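Local coordinates for intimin adherence protein (Escherichia coli O157:H7, PDB 3NCX) that probably binds the translocated intimin receptor Tir through its C-terminal lectin-like domain and so holds the bacterium against the host cell, at residues S119-T122 / V123-I127; K151-S154 / S155-R158; T60-A63 / S64-T68; T164-L167 / I168-Y171. The protein carries 1 engineered substitution. All blocks are in the same frame, centred on the assembly; numbering follows the deposited sequence.

Contact 1. Residues S119-T122 / V123-I127; sequences STQT and VLSDI
Backbone carbonyls of Q121 and T122 receive the amides of S125 and D126, four residues on. This is the first part of helix 121-131, in the C-type lectin-like domain. S125 N lies 2.8 Å from Q121 O, and the bond is nearly straight at the hydrogen (165°). D126 N is 2.8 Å from T122 O. Two weak bonds accompany them: L124 N also donates to Q121 O, and V123 N donates to T120 O.

The side chains of Q121 and S125 are joined by a water. Q121 NE2 donates to it at 2.8 Å, and the water donates to S125 OG at 3.0 Å. The S125 hydroxyl is turned between its backbone N and carbonyl carbon (chi1 61°), which brings OG back over the preceding turn.

T122 and D126 meet on another side of the helix. The methyl CG2 of T122 lies against the D126 carboxylate, nearest OD1 (3.1 Å). The buried L124 packs on I98, I150 and V186 in the interior of the domain. The V123 carbonyl accepts from the Y96 hydroxyl.

V123 reaches back toward the loop before the helix. With CG1 anti to the backbone N (chi1 -179°), CG2 is left on the side of S119 and T120. The T120 side chain crosses V123 at about a right angle. V123 CG2 is 3.5 Å from T120 OG1 and 3.3 Å from S119 OG.

Contact 2. Residues K151-S154 / S155-R158; sequences KQTS and SEQR
T153 and E156 grip each other twice, and this is the close-packed part of the contact. T153 N donates to E156 OE1 at 2.8 Å (162° at the hydrogen). The oxygen uses its anti lone pair, the one turned away from OE2. In return E156 N donates to T153 OG1 at 3.1 Å. With chi1 at 73°, T153 OG1 turns forward to meet this helix amide.

The two exchanged bonds form a capping box, with T153 as N-cap of helix 154-159. T153 O also accepts Q157 N at 3.0 Å. Nearby, Q152 lies against Q157 at a slant. Q152 OE1 lies 3.2 Å from Q157 CG, and the two amide planes are 75° apart. Q152 and E156 also rest on S162 of strand 161-166, and E156 OE2 takes a weak bond from S163 N.

The exposed side is looser. R158 N reaches S154 O weakly at 3.4 Å. The arginine chain runs extended from CG to NE and passes along S154. R158 NH2 donates to a water at 3.0 Å, and this same water lies 3.2 Å from S154 OG.

Contact 3. Residues T60-A63 / S64-T68; sequences TVDA and SGKVT
V61 and V67 face each other across two antiparallel strands and cross obliquely on one side of the sheet. The rotations of the two valines turn their CG2 methyls to each other, and these meet at 3.7 Å. V67 also reaches F38 and L40 of strand 37-43.

T60 and T68 turn to the opposite side of the sheet and are joined through their backbones. T60 N donates to T68 O at 2.8 Å, and T68 N donates to T60 O at 2.7 Å. The hydroxyl of T68 is bonded to Q37 NE2.

The strands belong to the beta hairpin 59-61/66-69 of the bacterial Ig-like domain. T60 and T68 are a hydrogen-bonded pair, V61 and V67 a non-hydrogen-bonded one. D62 N to K66 O, at 3.1 Å, is the next bond toward the turn.

D62 folds its carboxylate into that turn. A chi1 of 64° swings the group in over the turn, where OD2 meets the loop amides. S64 N donates to D62 OD2 at 2.8 Å, from well above the carboxylate plane, and so makes an Asx turn. The S64 hydroxyl donates to D62 OD2 at 2.7 Å, on the syn side and from the same face. G65 N and K66 N add weak bonds to this oxygen. G65 has a positive phi (98°) where the chain swings round.

K66 CB lies 3.3 Å from D62 OD1. The ammonium NZ of K66 stays 4.5 Å from D62 OD1, beyond salt-bridge distance.

Contact 4. Residues T164-L167 / I168-Y171; sequences TYNL and ITQY. Engineered in segment 168-171: Y171 (natural residue Asn).
An Asx turn at N166 and an ST turn at T169 shape the loop between strands 161-166 and 172-177. N166 OD1 accepts I168 N at 2.8 Å, with the N-H pointing well at it (160°). T169 N adds a weak bond to the same oxygen. N166 CG is anti to its backbone N (chi1 -166°), and this sets the amide against the loop. In the ST turn, Y171 N donates to T169 OG1 at 3.3 Å.

The N166 backbone closes the loop. Q170 N donates to N166 O at 2.9 Å. N166 N donates to Y171 O at 3.1 Å. Q170 has a positive phi, where the chain reverses. Y171 is an engineered residue, Asn in the natural protein, and its ring leads away from the strand.

The Y165 ring lies beside Q170, pointing the same way, and the ring and amide planes are 71° apart. Y165 OH is 3.6 Å from Q170 CB. A water in the plane of the ring, at its edge, lies 2.8 Å from Y165 OH and donates to Q170 OE1.

N166 is tied to the loop before strand 147-149 by S145 OG, bonded to ND2, and I146 N, bonded to OD1. T164 lies on T147 and W149 of strand 147-149, and Y165 packs against Y128 of helix 121-131.

From the N terminus, contact 3 comes first and closes the hairpin 59-61/66-69 in the Ig-like part. The other three follow in the lectin-like part, on the opposite side of the chain's centre. Contact 1 starts helix 121-131, contact 2 caps helix 154-159, and contact 4 closes the loop after strand 161-166. All four are local and in series; none nests in or crosses another. Contacts 1 and 4 touch, with L124 CB 3.5 Å from Y165 CD2, which sets the helix on the strand. Contacts 1 and 2 meet where S119 packs on K151. Contact 3 touches none of them; its centre is about 27 Å from the centres of contacts 1 and 4.

Contact 1. Residues S119-T122 / V123-I127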
loop_
_atom_site.group_PDB
_atom_site.type_symbol
_atom_site.label_atom_id
_atom_site.label_comp_id
_atom_site.label_asym_id
_atom_site.label_seq_id
_atom_site.Cartn_x
_atom_site.Cartn_y
_atom_site.Cartn_z
ATOM N N SER A 119 -2.981 2.588 -16.554
ATOM C CA SER A 119 -3.270 3.340 -17.770
ATOM C C SER A 119 -2.101 4.224 -18.197
ATOM O O SER A 119 -1.870 4.423 -19.389
ATOM C CB SER A 119 -4.531 4.187 -17.588
ATOM O OG SER A 119 -4.357 5.149 -16.562
ATOM N N THR A 120 -1.373 4.756 -17.219
ATOM C CA THR A 120 -0.220 5.609 -17.491
ATOM C C THR A 120 0.876 5.407 -16.453
ATOM O O THR A 120 0.698 4.672 -15.482
ATOM C CB THR A 120 -0.602 7.104 -17.522
ATOM O OG1 THR A 120 -1.307 7.447 -16.322
ATOM C CG2 THR A 120 -1.481 7.411 -18.724
ATOM N N GLN A 121 2.010 6.063 -16.666
ATOM C CA GLN A 121 3.128 5.983 -15.735
ATOM C C GLN A 121 2.783 6.664 -14.414
ATOM O O GLN A 121 3.297 6.296 -13.358
ATOM C CB GLN A 121 4.376 6.623 -16.343
ATOM C CG GLN A 121 5.535 6.749 -15.372
ATOM C CD GLN A 121 6.771 7.342 -16.015
ATOM O OE1 GLN A 121 7.205 6.900 -17.079
ATOM N NE2 GLN A 121 7.343 8.353 -15.373
ATOM N N THR A 122 1.905 7.659 -14.485
ATOM C CA THR A 122 1.489 8.402 -13.304
ATOM C C THR A 122 0.728 7.507 -12.329
ATOM O O THR A 122 0.866 7.643 -11.111
ATOM C CB THR A 122 0.624 9.617 -13.683
ATOM O OG1 THR A 122 1.396 10.524 -14.480
ATOM C CG2 THR A 122 0.143 10.340 -12.440
ATOM N N VAL A 123 -0.071 6.591 -12.864
ATOM C CA VAL A 123 -0.806 5.656 -12.022
ATOM C C VAL A 123 0.153 4.950 -11.070
ATOM O O VAL A 123 -0.179 4.692 -9.913
ATOM C CB VAL A 123 -1.559 4.610 -12.860
ATOM C CG1 VAL A 123 -2.324 3.658 -11.954
ATOM C CG2 VAL A 123 -2.502 5.294 -13.835
ATOM N N LEU A 124 1.353 4.657 -11.562
ATOM C CA LEU A 124 2.356 3.946 -10.776
ATOM C C LEU A 124 3.269 4.889 -9.996
ATOM O O LEU A 124 3.581 4.638 -8.832
ATOM C CB LEU A 124 3.194 3.039 -11.681
ATOM C CG LEU A 124 2.458 1.875 -12.349
ATOM C CD1 LEU A 124 3.339 1.213 -13.398
ATOM C CD2 LEU A 124 2.006 0.863 -11.309
ATOM N N SER A 125 3.700 5.969 -10.639
ATOM C CA SER A 125 4.600 6.924 -10.001
ATOM C C SER A 125 3.913 7.648 -8.848
ATOM O O SER A 125 4.559 8.027 -7.872
ATOM C CB SER A 125 5.132 7.935 -11.020
ATOM O OG SER A 125 4.077 8.688 -11.593
ATOM N N ASP A 126 2.602 7.836 -8.966
ATOM C CA ASP A 126 1.823 8.467 -7.908
ATOM C C ASP A 126 1.847 7.624 -6.644
ATOM O O ASP A 126 1.795 8.149 -5.531
ATOM C CB ASP A 126 0.379 8.696 -8.357
ATOM C CG ASP A 126 0.200 10.007 -9.094
ATOM O OD1 ASP A 126 1.216 10.592 -9.522
ATOM O OD2 ASP A 126 -0.956 10.450 -9.248
ATOM N N ILE A 127 1.925 6.310 -6.820
ATOM C CA ILE A 127 1.983 5.404 -5.684
ATOM C C ILE A 127 3.331 5.489 -4.978
ATOM O O ILE A 127 3.411 5.380 -3.753
ATOM C CB ILE A 127 1.671 3.960 -6.103
ATOM C CG1 ILE A 127 0.162 3.802 -6.288
ATOM C CG2 ILE A 127 2.183 2.974 -5.066
ATOM C CD1 ILE A 127 -0.280 2.391 -6.547
HETATM O O HOH W 1 5.385 9.806 -14.025
#

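Contact 2. Residues K151-S154 / S155-R158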
loop_
_atom_site.group_PDB
_atom_site.type_symbol
_atom_site.label_atom_id
_atom_site.label_comp_id
_atom_site.label_asym_id
_atom_site.label_seq_id
_atom_site.Cartn_x
_atom_site.Cartn_y
_atom_site.Cartn_z
ATOM N N LYS A 151 0.109 0.114 -19.682
ATOM C CA LYS A 151 -0.778 -0.188 -20.800
ATOM C C LYS A 151 -0.272 0.481 -22.074
ATOM O O LYS A 151 -0.161 1.706 -22.140
ATOM C CB LYS A 151 -2.210 0.248 -20.501
ATOM C CG LYS A 151 -3.189 -0.069 -21.621
ATOM C CD LYS A 151 -4.624 0.206 -21.205
ATOM C CE LYS A 151 -5.586 -0.065 -22.349
ATOM N NZ LYS A 151 -5.463 -1.460 -22.857
ATOM N N GLN A 152 0.036 -0.331 -23.080
ATOM C CA GLN A 152 0.642 0.162 -24.312
ATOM C C GLN A 152 -0.305 1.040 -25.125
ATOM O O GLN A 152 -1.487 0.729 -25.272
ATOM C CB GLN A 152 1.154 -1.002 -25.168
ATOM C CG GLN A 152 0.073 -1.963 -25.640
ATOM C CD GLN A 152 0.625 -3.092 -26.493
ATOM O OE1 GLN A 152 -0.128 -3.883 -27.059
ATOM N NE2 GLN A 152 1.948 -3.171 -26.587
ATOM N N THR A 153 0.230 2.136 -25.653
ATOM C CA THR A 153 -0.545 3.043 -26.490
ATOM C C THR A 153 -0.906 2.374 -27.812
ATOM O O THR A 153 -0.510 1.238 -28.075
ATOM C CB THR A 153 0.230 4.341 -26.791
ATOM O OG1 THR A 153 1.279 4.069 -27.730
ATOM C CG2 THR A 153 0.825 4.917 -25.516
ATOM N N SER A 154 -1.659 3.088 -28.640
ATOM C CA SER A 154 -2.061 2.576 -29.944
ATOM C C SER A 154 -0.850 2.340 -30.843
ATOM O O SER A 154 -0.752 1.307 -31.507
ATOM C CB SER A 154 -3.040 3.542 -30.612
ATOM O OG SER A 154 -2.548 4.870 -30.568
ATOM N N SER A 155 0.069 3.299 -30.857
ATOM C CA SER A 155 1.279 3.181 -31.663
ATOM C C SER A 155 2.184 2.087 -31.111
ATOM O O SER A 155 2.823 1.355 -31.869
ATOM C CB SER A 155 2.033 4.512 -31.709
ATOM O OG SER A 155 2.577 4.833 -30.441
ATOM N N GLU A 156 2.234 1.983 -29.786
ATOM C CA GLU A 156 3.042 0.962 -29.128
ATOM C C GLU A 156 2.560 -0.440 -29.480
ATOM O O GLU A 156 3.364 -1.356 -29.656
ATOM C CB GLU A 156 3.030 1.156 -27.611
ATOM C CG GLU A 156 3.908 2.291 -27.119
ATOM C CD GLU A 156 3.952 2.379 -25.606
ATOM O OE1 GLU A 156 2.896 2.181 -24.968
ATOM O OE2 GLU A 156 5.040 2.637 -25.051
ATOM N N GLN A 157 1.245 -0.605 -29.582
ATOM C CA GLN A 157 0.667 -1.901 -29.912
ATOM C C GLN A 157 1.039 -2.325 -31.330
ATOM O O GLN A 157 1.101 -3.515 -31.635
ATOM C CB GLN A 157 -0.854 -1.871 -29.759
ATOM C CG GLN A 157 -1.505 -3.244 -29.820
ATOM C CD GLN A 157 -2.666 -3.299 -30.793
ATOM O OE1 GLN A 157 -2.565 -2.822 -31.924
ATOM N NE2 GLN A 157 -3.777 -3.880 -30.356
ATOM N N ARG A 158 1.287 -1.342 -32.190
ATOM C CA ARG A 158 1.634 -1.610 -33.581
ATOM C C ARG A 158 3.062 -2.125 -33.723
ATOM O O ARG A 158 3.346 -2.959 -34.583
ATOM C CB ARG A 158 1.454 -0.352 -34.436
ATOM C CG ARG A 158 0.015 0.112 -34.566
ATOM C CD ARG A 158 -0.105 1.302 -35.508
ATOM N NE ARG A 158 -1.482 1.784 -35.585
ATOM C CZ ARG A 158 -1.969 2.780 -34.850
ATOM N NH1 ARG A 158 -1.189 3.411 -33.982
ATOM N NH2 ARG A 158 -3.237 3.148 -34.986
HETATM O O HOH W 2 3.162 1.795 -22.391
HETATM O O HOH W 3 -3.194 5.842 -33.574
#

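Contact 3. Residues T60-A63 / S64-T68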
loop_
_atom_site.group_PDB
_atom_site.type_symbol
_atom_site.label_atom_id
_atom_site.label_comp_id
_atom_site.label_asym_id
_atom_site.label_seq_id
_atom_site.Cartn_x
_atom_site.Cartn_y
_atom_site.Cartn_z
ATOM N N THR A 60 -4.846 -5.595 8.013
ATOM C CA THR A 60 -4.398 -6.277 9.222
ATOM C C THR A 60 -3.548 -5.335 10.076
ATOM O O THR A 60 -2.905 -4.427 9.552
ATOM C CB THR A 60 -3.595 -7.551 8.871
ATOM O OG1 THR A 60 -4.396 -8.709 9.136
ATOM C CG2 THR A 60 -2.311 -7.631 9.685
ATOM N N VAL A 61 -3.555 -5.542 11.390
ATOM C CA VAL A 61 -2.787 -4.691 12.294
ATOM C C VAL A 61 -2.119 -5.504 13.404
ATOM O O VAL A 61 -2.726 -6.411 13.973
ATOM C CB VAL A 61 -3.669 -3.579 12.913
ATOM C CG1 VAL A 61 -4.858 -4.184 13.648
ATOM C CG2 VAL A 61 -2.845 -2.698 13.843
ATOM N N ASP A 62 -0.865 -5.178 13.706
ATOM C CA ASP A 62 -0.116 -5.909 14.724
ATOM C C ASP A 62 -0.185 -5.231 16.090
ATOM O O ASP A 62 -1.019 -4.354 16.318
ATOM C CB ASP A 62 1.343 -6.109 14.296
ATOM C CG ASP A 62 2.105 -4.802 14.170
ATOM O OD1 ASP A 62 3.114 -4.771 13.433
ATOM O OD2 ASP A 62 1.704 -3.806 14.806
ATOM N N ALA A 63 0.704 -5.636 16.990
ATOM C CA ALA A 63 0.689 -5.143 18.364
ATOM C C ALA A 63 1.351 -3.775 18.517
ATOM O O ALA A 63 1.202 -3.119 19.550
ATOM C CB ALA A 63 1.345 -6.155 19.294
ATOM N N SER A 64 2.081 -3.347 17.493
ATOM C CA SER A 64 2.791 -2.073 17.543
ATOM C C SER A 64 1.978 -0.946 16.911
ATOM O O SER A 64 2.343 0.227 17.010
ATOM C CB SER A 64 4.148 -2.189 16.849
ATOM O OG SER A 64 3.993 -2.510 15.478
ATOM N N GLY A 65 0.875 -1.307 16.265
ATOM C CA GLY A 65 0.040 -0.330 15.593
ATOM C C GLY A 65 0.322 -0.263 14.105
ATOM O O GLY A 65 -0.332 0.482 13.375
ATOM N N LYS A 66 1.301 -1.042 13.653
ATOM C CA LYS A 66 1.609 -1.120 12.230
ATOM C C LYS A 66 0.481 -1.829 11.498
ATOM O O LYS A 66 0.132 -2.963 11.824
ATOM C CB LYS A 66 2.927 -1.857 11.991
ATOM C CG LYS A 66 3.358 -1.877 10.528
ATOM C CD LYS A 66 4.393 -2.960 10.260
ATOM C CE LYS A 66 5.673 -2.720 11.044
ATOM N NZ LYS A 66 6.680 -3.788 10.793
ATOM N N VAL A 67 -0.089 -1.151 10.509
ATOM C CA VAL A 67 -1.198 -1.697 9.740
ATOM C C VAL A 67 -0.751 -2.085 8.336
ATOM O O VAL A 67 -0.073 -1.314 7.655
ATOM C CB VAL A 67 -2.359 -0.688 9.635
ATOM C CG1 VAL A 67 -3.472 -1.246 8.760
ATOM C CG2 VAL A 67 -2.884 -0.341 11.016
ATOM N N THR A 68 -1.135 -3.282 7.910
ATOM C CA THR A 68 -0.829 -3.753 6.566
ATOM C C THR A 68 -2.097 -3.857 5.723
ATOM O O THR A 68 -3.050 -4.538 6.099
ATOM C CB THR A 68 -0.114 -5.118 6.597
ATOM O OG1 THR A 68 1.147 -4.983 7.264
ATOM C CG2 THR A 68 0.121 -5.627 5.183
#

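Contact 4. Residues T164-L167 / I168-Y171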
loop_
_atom_site.group_PDB
_atom_site.type_symbol
_atom_site.label_atom_id
_atom_site.label_comp_id
_atom_site.label_asym_id
_atom_site.label_seq_id
_atom_site.Cartn_x
_atom_site.Cartn_y
_atom_site.Cartn_z
ATOM N N THR A 164 7.652 0.950 -19.432
ATOM C CA THR A 164 7.574 0.374 -18.094
ATOM C C THR A 164 7.992 1.373 -17.022
ATOM O O THR A 164 8.637 2.379 -17.310
ATOM C CB THR A 164 8.462 -0.879 -17.959
ATOM O OG1 THR A 164 9.828 -0.531 -18.215
ATOM C CG2 THR A 164 8.023 -1.960 -18.934
ATOM N N TYR A 165 7.619 1.082 -15.781
ATOM C CA TYR A 165 7.998 1.909 -14.643
ATOM C C TYR A 165 8.337 1.024 -13.447
ATOM O O TYR A 165 7.619 0.071 -13.146
ATOM C CB TYR A 165 6.872 2.881 -14.281
ATOM C CG TYR A 165 7.178 3.747 -13.079
ATOM C CD1 TYR A 165 8.005 4.856 -13.193
ATOM C CD2 TYR A 165 6.638 3.458 -11.832
ATOM C CE1 TYR A 165 8.290 5.653 -12.100
ATOM C CE2 TYR A 165 6.915 4.250 -10.732
ATOM C CZ TYR A 165 7.743 5.346 -10.872
ATOM O OH TYR A 165 8.027 6.141 -9.783
ATOM N N ASN A 166 9.434 1.340 -12.768
ATOM C CA ASN A 166 9.889 0.539 -11.638
ATOM C C ASN A 166 9.403 1.097 -10.301
ATOM O O ASN A 166 9.686 2.246 -9.959
ATOM C CB ASN A 166 11.413 0.430 -11.654
ATOM C CG ASN A 166 11.934 -0.655 -10.734
ATOM O OD1 ASN A 166 11.456 -0.821 -9.611
ATOM N ND2 ASN A 166 12.918 -1.406 -11.210
ATOM N N LEU A 167 8.679 0.275 -9.547
ATOM C CA LEU A 167 8.060 0.710 -8.297
ATOM C C LEU A 167 9.057 0.894 -7.154
ATOM O O LEU A 167 8.682 1.310 -6.057
ATOM C CB LEU A 167 6.958 -0.267 -7.883
ATOM C CG LEU A 167 5.746 -0.315 -8.814
ATOM C CD1 LEU A 167 4.803 -1.440 -8.420
ATOM C CD2 LEU A 167 5.022 1.023 -8.808
ATOM N N ILE A 168 10.322 0.584 -7.411
ATOM C CA ILE A 168 11.372 0.792 -6.420
ATOM C C ILE A 168 12.351 1.867 -6.867
ATOM O O ILE A 168 12.755 2.719 -6.075
ATOM C CB ILE A 168 12.164 -0.497 -6.147
ATOM C CG1 ILE A 168 11.286 -1.532 -5.443
ATOM C CG2 ILE A 168 13.393 -0.195 -5.304
ATOM C CD1 ILE A 168 11.999 -2.839 -5.172
ATOM N N THR A 169 12.724 1.829 -8.142
ATOM C CA THR A 169 13.777 2.696 -8.659
ATOM C C THR A 169 13.251 3.930 -9.394
ATOM O O THR A 169 14.025 4.815 -9.755
ATOM C CB THR A 169 14.719 1.922 -9.601
ATOM O OG1 THR A 169 14.007 1.546 -10.785
ATOM C CG2 THR A 169 15.251 0.672 -8.916
ATOM N N GLN A 170 11.938 3.984 -9.611
ATOM C CA GLN A 170 11.314 5.089 -10.342
ATOM C C GLN A 170 11.771 5.120 -11.798
ATOM O O GLN A 170 11.444 6.047 -12.539
ATOM C CB GLN A 170 11.631 6.437 -9.688
ATOM C CG GLN A 170 11.329 6.523 -8.203
ATOM C CD GLN A 170 11.736 7.862 -7.614
ATOM O OE1 GLN A 170 11.194 8.903 -7.981
ATOM N NE2 GLN A 170 12.699 7.839 -6.700
ATOM N N TYR A 171 12.527 4.105 -12.201
ATOM C CA TYR A 171 13.120 4.063 -13.534
ATOM C C TYR A 171 12.080 3.848 -14.632
ATOM O O TYR A 171 11.444 2.796 -14.698
ATOM C CB TYR A 171 14.198 2.976 -13.597
ATOM C CG TYR A 171 14.940 2.907 -14.913
ATOM C CD1 TYR A 171 15.707 3.976 -15.358
ATOM C CD2 TYR A 171 14.887 1.765 -15.703
ATOM C CE1 TYR A 171 16.392 3.915 -16.559
ATOM C CE2 TYR A 171 15.569 1.695 -16.904
ATOM C CZ TYR A 171 16.319 2.772 -17.326
ATOM O OH TYR A 171 16.999 2.706 -18.520
HETATM O O HOH W 4 11.091 0.581 -16.073
HETATM O O HOH W 5 9.038 8.736 -9.497
#